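Local structure of beta-fructofuranosidase (Arthrobacter, 3WPU) at residues V72-T77 / G117-P122; P65-E70 / G480-P485. The protein is a beta-fructofuranosidase of the levansucrase/invertase family, whose members are built around a five-bladed beta-propeller. All coordinates share one frame; numbering follows the deposited sequence.

Interaction 1: residues V72-T77 / G117-P122; sequences VWVWDT and GYFYRP
Val74 and Phe119 meet as apolar groups approaching from opposite directions. Val74 CG2 lies 3.7 Å from Phe119 CZ, and the neighbouring ring atom Phe119 CE2 is 4.0 Å from the same methyl. Val72 adds a looser touch, its CG2 4.4 Å from Phe119 CZ. Both methyls reach the far end of the ring obliquely. In Phe119, CG stands opposite the carbonyl carbon and beside the backbone N (chi1 -67°), which aims the ring at the two valines.

No hydrogen bond joins the two segments, and the nearest CA atoms, those of Val74 and Gly117, are 8.9 Å apart. The reason is topological: strand 93-102 runs between 72-81 and 115-122, antiparallel to both, as in the up-and-down meander of a propeller blade. Val74 and Phe119 meet across it, Val74 touching Ser98 and Phe119 touching Ile96, and all three touching residues are buried.

Polar bonds run within or away from the two segments, not between them. Thr77 OG1 donates to Trp75 O over 2.7 Å, with a C=O...donor angle of 155°, and also bonds to Ser98 OG. Arg121 forms a salt bridge with Glu94. Trp75 NE1 and Asp76 OD2 hydrogen-bond to glycerol, probably from the crystallisation liquor.

Interaction 2: residues P65-E70 / G480-P485; sequences PDMSNE and GWADIP
Pro65 lies over one face of the Trp481 indole, the two side chains crossing at about a right angle. Pro65 CD does the closest touching, centred over the six-membered ring of Trp481, 3.4 Å from the centroid and 15° off the ring normal, a textbook CH-pi geometry. The tightest atom pair is Pro65 CD with Trp481 CE2 at 3.3 Å. Pro65 CG sits over the other part of the indole, 3.6 Å from Trp481 CG, so two adjacent methylenes of the pyrrolidine span both rings. On the tryptophan side, Trp481 CG is anti to the carbonyl carbon (chi1 -62°), which turns one face of the indole to the proline.

A second, looser contact lies beside the CH-pi contact: Met67 CE comes within 4.4 Å of Ala482 CB, the methyl of a side chain that bends at its last torsion (chi3 -73°) meeting a short methyl. Trp481 and Ala482 are the two central residues of a type II turn from Gly480 to Asp483, so one turn presents both apolar groups to the 65-70 loop.

That loop is braced by Asp66 in an Asx turn. Asp66 OD2 accepts from Ser68 N at 3.0 Å and from Glu70 N at 2.7 Å, the two donors arriving from opposite faces of the carboxylate plane, while OD1 forms a salt bridge with Arg103. This arrangement overlies a type I turn from Asp66 to Asn69.

The contact joins the loop between helix 30-38 and strand 72-81 to the one between strands 467-469 and 488-493. Phe64 and Pro452 also touch Trp481, and Met67 packs onto Val74 of strand 72-81 and Ile96 of strand 93-102.

The two contacts lie on the same side of the chain's centre, with their own centres about 8 Å apart. Along the sequence, interaction 1 is nested inside interaction 2: the order is 65-70, 72-77, 117-122, 480-485. They also touch directly. Arg121 NH2 forms a salt bridge of 2.8 Å with Asp483 OD1, and Thr77 CG2 packs 3.5 Å from Ile484 CD1. Loop 65-70 leads into strand 72-81, which shares a branched sheet with 93-102 and 115-122. The late segment 480-485 is thus brought back against strands near the start of the chain, and strand 488-493, which follows it, pairs in parallel with 88-90 in that same sheet.

Interaction 1: residues V72-T77 / G117-P122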
ATOM      1  N   VAL A  72      -5.779 -18.203   8.927  1.00 13.22           N
ATOM      2  CA  VAL A  72      -5.730 -16.849   9.466  1.00 11.86           C
ATOM      3  C   VAL A  72      -6.585 -15.893   8.615  1.00 11.42           C
ATOM      4  O   VAL A  72      -6.986 -16.238   7.493  1.00 10.83           O
ATOM      5  CB  VAL A  72      -4.279 -16.276   9.485  1.00 12.07           C
ATOM      6  CG1 VAL A  72      -3.461 -16.878  10.623  1.00 12.15           C
ATOM      7  CG2 VAL A  72      -3.587 -16.441   8.145  1.00 12.24           C
ATOM      8  N   TRP A  73      -6.867 -14.712   9.165  1.00 10.87           N
ATOM      9  CA  TRP A  73      -7.372 -13.592   8.377  1.00 10.48           C
ATOM     10  C   TRP A  73      -6.146 -12.888   7.843  1.00 10.85           C
ATOM     11  O   TRP A  73      -5.211 -12.673   8.588  1.00 11.24           O
ATOM     12  CB  TRP A  73      -8.146 -12.584   9.209  1.00 10.94           C
ATOM     13  CG  TRP A  73      -9.432 -13.048   9.862  1.00 11.13           C
ATOM     14  CD1 TRP A  73      -9.669 -13.123  11.191  1.00 11.17           C
ATOM     15  CD2 TRP A  73     -10.656 -13.403   9.211  1.00 11.51           C
ATOM     16  NE1 TRP A  73     -10.982 -13.538  11.421  1.00 11.31           N
ATOM     17  CE2 TRP A  73     -11.596 -13.701  10.214  1.00 11.58           C
ATOM     18  CE3 TRP A  73     -11.062 -13.475   7.873  1.00 12.11           C
ATOM     19  CZ2 TRP A  73     -12.906 -14.088   9.915  1.00 12.34           C
ATOM     20  CZ3 TRP A  73     -12.342 -13.889   7.584  1.00 12.73           C
ATOM     21  CH2 TRP A  73     -13.253 -14.167   8.597  1.00 12.50           C
ATOM     22  N   VAL A  74      -6.183 -12.531   6.571  1.00 10.02           N
ATOM     23  CA  VAL A  74      -5.052 -11.856   5.923  1.00  9.67           C
ATOM     24  C   VAL A  74      -5.541 -10.546   5.360  1.00  9.82           C
ATOM     25  O   VAL A  74      -6.588 -10.513   4.727  1.00 10.84           O
ATOM     26  CB  VAL A  74      -4.536 -12.711   4.740  1.00  9.65           C
ATOM     27  CG1 VAL A  74      -3.380 -12.003   4.053  1.00  9.86           C
ATOM     28  CG2 VAL A  74      -4.118 -14.098   5.198  1.00 10.48           C
ATOM     29  N   TRP A  75      -4.766  -9.462   5.490  1.00  9.49           N
ATOM     30  CA  TRP A  75      -5.127  -8.238   4.767  1.00  9.44           C
ATOM     31  C   TRP A  75      -3.896  -7.593   4.166  1.00  9.73           C
ATOM     32  O   TRP A  75      -3.310  -8.216   3.253  1.00 10.14           O
ATOM     33  CB  TRP A  75      -6.078  -7.295   5.530  1.00  9.60           C
ATOM     34  CG  TRP A  75      -5.690  -6.655   6.899  1.00  9.47           C
ATOM     35  CD1 TRP A  75      -5.628  -5.307   7.152  1.00  9.74           C
ATOM     36  CD2 TRP A  75      -5.415  -7.296   8.170  1.00  9.68           C
ATOM     37  NE1 TRP A  75      -5.333  -5.069   8.449  1.00  9.79           N
ATOM     38  CE2 TRP A  75      -5.181  -6.264   9.105  1.00  9.70           C
ATOM     39  CE3 TRP A  75      -5.358  -8.635   8.612  1.00  9.48           C
ATOM     40  CZ2 TRP A  75      -4.863  -6.519  10.439  1.00  9.58           C
ATOM     41  CZ3 TRP A  75      -5.043  -8.887   9.938  1.00  9.60           C
ATOM     42  CH2 TRP A  75      -4.811  -7.835  10.845  1.00  9.87           C
ATOM     43  N   ASP A  76      -3.499  -6.408   4.603  1.00  9.89           N
ATOM     44  CA  ASP A  76      -2.415  -5.698   3.895  1.00  9.86           C
ATOM     45  C   ASP A  76      -1.221  -6.625   3.647  1.00  9.78           C
ATOM     46  O   ASP A  76      -0.719  -7.249   4.574  1.00  9.45           O
ATOM     47  CB  ASP A  76      -1.864  -4.516   4.664  1.00 10.14           C
ATOM     48  CG  ASP A  76      -2.901  -3.523   5.120  1.00 11.25           C
ATOM     49  OD1 ASP A  76      -4.112  -3.717   4.963  1.00 10.96           O
ATOM     50  OD2 ASP A  76      -2.456  -2.514   5.685  1.00 12.65           O
ATOM     51  N   THR A  77      -0.769  -6.685   2.398  1.00  9.44           N
ATOM     52  CA  THR A  77       0.276  -7.590   1.983  1.00  9.59           C
ATOM     53  C   THR A  77       1.304  -6.796   1.182  1.00  9.51           C
ATOM     54  O   THR A  77       0.954  -5.861   0.441  1.00  9.90           O
ATOM     55  CB  THR A  77      -0.314  -8.745   1.182  1.00 10.48           C
ATOM     56  OG1 THR A  77      -1.196  -9.478   2.069  1.00  9.86           O
ATOM     57  CG2 THR A  77       0.751  -9.645   0.603  1.00 10.44           C
ATOM     58  N   GLY A 117       2.870 -11.800   9.358  1.00  9.62           N
ATOM     59  CA  GLY A 117       3.173 -13.167   8.975  1.00 10.32           C
ATOM     60  C   GLY A 117       3.791 -13.186   7.590  1.00 10.81           C
ATOM     61  O   GLY A 117       3.976 -12.136   6.971  1.00 10.12           O
ATOM     62  N   TYR A 118       4.145 -14.365   7.096  1.00 10.97           N
ATOM     63  CA  TYR A 118       4.667 -14.470   5.742  1.00 11.79           C
ATOM     64  C   TYR A 118       4.161 -15.693   5.019  1.00 12.00           C
ATOM     65  O   TYR A 118       3.733 -16.663   5.645  1.00 11.85           O
ATOM     66  CB  TYR A 118       6.195 -14.409   5.728  1.00 12.49           C
ATOM     67  CG  TYR A 118       6.904 -15.621   6.321  1.00 13.31           C
ATOM     68  CD1 TYR A 118       7.480 -16.574   5.487  1.00 13.74           C
ATOM     69  CD2 TYR A 118       7.028 -15.796   7.690  1.00 14.17           C
ATOM     70  CE1 TYR A 118       8.134 -17.674   5.998  1.00 14.74           C
ATOM     71  CE2 TYR A 118       7.692 -16.913   8.213  1.00 15.09           C
ATOM     72  CZ  TYR A 118       8.258 -17.828   7.341  1.00 15.60           C
ATOM     73  OH  TYR A 118       8.941 -18.948   7.781  1.00 20.50           O
ATOM     74  N   PHE A 119       4.162 -15.615   3.690  1.00 11.14           N
ATOM     75  CA  PHE A 119       3.764 -16.731   2.836  1.00 11.26           C
ATOM     76  C   PHE A 119       4.871 -16.929   1.814  1.00 11.34           C
ATOM     77  O   PHE A 119       5.644 -16.002   1.537  1.00 11.28           O
ATOM     78  CB  PHE A 119       2.455 -16.449   2.097  1.00 11.29           C
ATOM     79  CG  PHE A 119       1.215 -16.340   2.965  1.00 10.87           C
ATOM     80  CD1 PHE A 119       0.362 -17.426   3.088  1.00 10.45           C
ATOM     81  CD2 PHE A 119       0.870 -15.153   3.585  1.00 11.03           C
ATOM     82  CE1 PHE A 119      -0.807 -17.331   3.833  1.00 10.34           C
ATOM     83  CE2 PHE A 119      -0.299 -15.046   4.330  1.00 10.75           C
ATOM     84  CZ  PHE A 119      -1.125 -16.154   4.467  1.00 10.63           C
ATOM     85  N   TYR A 120       4.946 -18.127   1.242  1.00 11.84           N
ATOM     86  CA  TYR A 120       5.881 -18.410   0.160  1.00 12.31           C
ATOM     87  C   TYR A 120       5.303 -19.407  -0.835  1.00 12.35           C
ATOM     88  O   TYR A 120       4.354 -20.171  -0.519  1.00 11.76           O
ATOM     89  CB  TYR A 120       7.214 -18.888   0.715  1.00 12.87           C
ATOM     90  CG  TYR A 120       7.134 -20.126   1.570  1.00 13.09           C
ATOM     91  CD1 TYR A 120       7.253 -21.388   1.007  1.00 13.64           C
ATOM     92  CD2 TYR A 120       6.979 -20.024   2.956  1.00 14.33           C
ATOM     93  CE1 TYR A 120       7.198 -22.525   1.799  1.00 14.48           C
ATOM     94  CE2 TYR A 120       6.907 -21.154   3.747  1.00 14.88           C
ATOM     95  CZ  TYR A 120       7.033 -22.387   3.172  1.00 14.87           C
ATOM     96  OH  TYR A 120       6.973 -23.507   3.989  1.00 17.70           O
ATOM     97  N   ARG A 121       5.826 -19.367  -2.052  1.00 12.50           N
ATOM     98  CA  ARG A 121       5.420 -20.309  -3.094  1.00 12.61           C
ATOM     99  C   ARG A 121       6.532 -20.399  -4.120  1.00 12.48           C
ATOM    100  O   ARG A 121       7.363 -19.495  -4.208  1.00 12.51           O
ATOM    101  CB  ARG A 121       4.099 -19.892  -3.749  1.00 12.57           C
ATOM    102  CG  ARG A 121       4.198 -18.673  -4.647  1.00 12.45           C
ATOM    103  CD  ARG A 121       2.846 -18.247  -5.205  1.00 12.41           C
ATOM    104  NE  ARG A 121       2.997 -17.055  -6.047  1.00 12.11           N
ATOM    105  CZ  ARG A 121       2.008 -16.456  -6.695  1.00 11.97           C
ATOM    106  NH1 ARG A 121       0.767 -16.913  -6.626  1.00 11.78           N
ATOM    107  NH2 ARG A 121       2.261 -15.365  -7.390  1.00 12.44           N
ATOM    108  N   PRO A 122       6.546 -21.476  -4.907  1.00 13.46           N
ATOM    109  CA  PRO A 122       7.580 -21.608  -5.933  1.00 13.83           C
ATOM    110  C   PRO A 122       7.552 -20.456  -6.947  1.00 13.61           C
ATOM    111  O   PRO A 122       6.490 -20.033  -7.414  1.00 14.47           O
ATOM    112  CB  PRO A 122       7.216 -22.925  -6.623  1.00 14.05           C
ATOM    113  CG  PRO A 122       6.444 -23.687  -5.591  1.00 14.02           C
ATOM    114  CD  PRO A 122       5.634 -22.627  -4.899  1.00 13.68           C
TER

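Interaction 2: residues P65-E70 / G480-P485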
ATOM      1  N   PRO A  65     -11.683 -18.161  -3.459  1.00 13.83           N
ATOM      2  CA  PRO A  65     -10.866 -19.043  -2.647  1.00 13.56           C
ATOM      3  C   PRO A  65     -10.205 -18.268  -1.504  1.00 13.17           C
ATOM      4  O   PRO A  65     -10.153 -17.011  -1.512  1.00 12.71           O
ATOM      5  CB  PRO A  65      -9.833 -19.550  -3.631  1.00 13.84           C
ATOM      6  CG  PRO A  65      -9.631 -18.385  -4.562  1.00 13.84           C
ATOM      7  CD  PRO A  65     -10.976 -17.718  -4.676  1.00 14.01           C
ATOM      8  N   ASP A  66      -9.713 -19.023  -0.534  1.00 13.30           N
ATOM      9  CA  ASP A  66      -8.975 -18.461   0.604  1.00 13.04           C
ATOM     10  C   ASP A  66      -7.512 -18.897   0.556  1.00 12.73           C
ATOM     11  O   ASP A  66      -7.193 -20.091   0.497  1.00 13.06           O
ATOM     12  CB  ASP A  66      -9.640 -18.811   1.919  1.00 13.69           C
ATOM     13  CG  ASP A  66      -8.955 -18.157   3.091  1.00 13.75           C
ATOM     14  OD1 ASP A  66      -9.463 -17.129   3.572  1.00 14.44           O
ATOM     15  OD2 ASP A  66      -7.903 -18.687   3.506  1.00 14.22           O
ATOM     16  N   MET A  67      -6.607 -17.919   0.554  1.00 11.77           N
ATOM     17  CA  MET A  67      -5.204 -18.180   0.316  1.00 11.67           C
ATOM     18  C   MET A  67      -4.492 -18.952   1.432  1.00 11.89           C
ATOM     19  O   MET A  67      -3.441 -19.558   1.195  1.00 11.89           O
ATOM     20  CB  MET A  67      -4.505 -16.842   0.123  1.00 11.13           C
ATOM     21  CG  MET A  67      -4.403 -15.987   1.403  1.00 11.69           C
ATOM     22  SD  MET A  67      -3.832 -14.304   1.059  1.00 12.75           S
ATOM     23  CE  MET A  67      -2.093 -14.474   0.672  1.00 12.56           C
ATOM     24  N   SER A  68      -5.052 -18.908   2.645  1.00 12.31           N
ATOM     25  CA  SER A  68      -4.446 -19.571   3.806  1.00 12.80           C
ATOM     26  C   SER A  68      -5.236 -20.807   4.233  1.00 14.11           C
ATOM     27  O   SER A  68      -4.974 -21.352   5.305  1.00 14.86           O
ATOM     28  CB  SER A  68      -4.288 -18.600   4.987  1.00 12.39           C
ATOM     29  OG  SER A  68      -5.520 -18.312   5.683  1.00 11.08           O
ATOM     30  N   ASN A  69      -6.170 -21.249   3.396  1.00 15.58           N
ATOM     31  CA  ASN A  69      -7.089 -22.334   3.773  1.00 17.50           C
ATOM     32  C   ASN A  69      -7.786 -22.018   5.101  1.00 18.19           C
ATOM     33  O   ASN A  69      -8.029 -22.906   5.936  1.00 17.24           O
ATOM     34  CB  ASN A  69      -6.320 -23.656   3.868  1.00 20.13           C
ATOM     35  CG  ASN A  69      -5.845 -24.167   2.523  1.00 23.63           C
ATOM     36  OD1 ASN A  69      -6.349 -23.786   1.467  1.00 28.08           O
ATOM     37  ND2 ASN A  69      -4.881 -25.075   2.562  1.00 28.60           N
ATOM     38  N   GLU A  70      -8.106 -20.738   5.275  1.00 16.08           N
ATOM     39  CA  GLU A  70      -8.809 -20.204   6.436  1.00 16.80           C
ATOM     40  C   GLU A  70      -8.048 -20.428   7.761  1.00 15.83           C
ATOM     41  O   GLU A  70      -8.653 -20.453   8.827  1.00 17.22           O
ATOM     42  CB  GLU A  70     -10.273 -20.736   6.491  1.00 17.77           C
ATOM     43  CG  GLU A  70     -11.075 -20.481   5.228  1.00 19.87           C
ATOM     44  CD  GLU A  70     -12.548 -20.896   5.330  1.00 23.95           C
ATOM     45  OE1 GLU A  70     -12.936 -21.521   6.326  1.00 25.82           O
ATOM     46  OE2 GLU A  70     -13.321 -20.568   4.403  1.00 26.47           O
ATOM     47  N   GLY A 480      -4.873 -13.690 -11.508  1.00 12.62           N
ATOM     48  CA  GLY A 480      -4.767 -14.782 -10.559  1.00 12.46           C
ATOM     49  C   GLY A 480      -5.138 -14.347  -9.150  1.00 12.06           C
ATOM     50  O   GLY A 480      -4.821 -13.247  -8.729  1.00 12.40           O
ATOM     51  N   TRP A 481      -5.845 -15.204  -8.419  1.00 12.46           N
ATOM     52  CA  TRP A 481      -6.045 -14.966  -7.003  1.00 12.32           C
ATOM     53  C   TRP A 481      -4.701 -14.853  -6.282  1.00 12.18           C
ATOM     54  O   TRP A 481      -3.848 -15.729  -6.389  1.00 11.33           O
ATOM     55  CB  TRP A 481      -6.863 -16.100  -6.408  1.00 12.89           C
ATOM     56  CG  TRP A 481      -8.223 -16.206  -6.998  1.00 13.00           C
ATOM     57  CD1 TRP A 481      -8.636 -17.059  -7.992  1.00 13.70           C
ATOM     58  CD2 TRP A 481      -9.367 -15.439  -6.623  1.00 13.09           C
ATOM     59  NE1 TRP A 481      -9.994 -16.883  -8.234  1.00 13.77           N
ATOM     60  CE2 TRP A 481     -10.455 -15.882  -7.413  1.00 13.29           C
ATOM     61  CE3 TRP A 481      -9.585 -14.427  -5.680  1.00 12.62           C
ATOM     62  CZ2 TRP A 481     -11.720 -15.327  -7.313  1.00 13.16           C
ATOM     63  CZ3 TRP A 481     -10.857 -13.881  -5.576  1.00 12.96           C
ATOM     64  CH2 TRP A 481     -11.911 -14.334  -6.386  1.00 13.63           C
ATOM     65  N   ALA A 482      -4.513 -13.758  -5.540  1.00 12.08           N
ATOM     66  CA  ALA A 482      -3.343 -13.565  -4.688  1.00 11.92           C
ATOM     67  C   ALA A 482      -2.037 -13.628  -5.496  1.00 12.06           C
ATOM     68  O   ALA A 482      -0.991 -14.051  -5.008  1.00 12.28           O
ATOM     69  CB  ALA A 482      -3.349 -14.562  -3.531  1.00 12.39           C
ATOM     70  N   ASP A 483      -2.101 -13.166  -6.745  1.00 11.69           N
ATOM     71  CA  ASP A 483      -0.921 -13.201  -7.581  1.00 11.21           C
ATOM     72  C   ASP A 483      -0.027 -11.987  -7.294  1.00 11.21           C
ATOM     73  O   ASP A 483      -0.359 -10.858  -7.658  1.00 10.61           O
ATOM     74  CB  ASP A 483      -1.315 -13.253  -9.062  1.00 11.66           C
ATOM     75  CG  ASP A 483      -0.131 -13.511  -9.973  1.00 12.42           C
ATOM     76  OD1 ASP A 483       0.875 -14.069  -9.493  1.00 12.78           O
ATOM     77  OD2 ASP A 483      -0.233 -13.191 -11.185  1.00 12.96           O
ATOM     78  N   ILE A 484       1.119 -12.242  -6.668  1.00 11.22           N
ATOM     79  CA  ILE A 484       2.106 -11.218  -6.374  1.00 10.80           C
ATOM     80  C   ILE A 484       3.450 -11.682  -6.979  1.00 11.48           C
ATOM     81  O   ILE A 484       4.286 -12.291  -6.304  1.00 11.73           O
ATOM     82  CB  ILE A 484       2.187 -10.966  -4.861  1.00 10.89           C
ATOM     83  CG1 ILE A 484       0.825 -10.466  -4.364  1.00 11.20           C
ATOM     84  CG2 ILE A 484       3.305  -9.964  -4.564  1.00 10.64           C
ATOM     85  CD1 ILE A 484       0.758 -10.073  -2.909  1.00 11.50           C
ATOM     86  N   PRO A 485       3.614 -11.460  -8.275  1.00 11.97           N
ATOM     87  CA  PRO A 485       4.709 -12.111  -8.976  1.00 11.97           C
ATOM     88  C   PRO A 485       6.053 -11.412  -8.818  1.00 12.76           C
ATOM     89  O   PRO A 485       6.131 -10.175  -8.804  1.00 13.26           O
ATOM     90  CB  PRO A 485       4.253 -12.043 -10.447  1.00 12.41           C
ATOM     91  CG  PRO A 485       3.397 -10.853 -10.520  1.00 12.30           C
ATOM     92  CD  PRO A 485       2.734 -10.708  -9.186  1.00 12.19           C
TER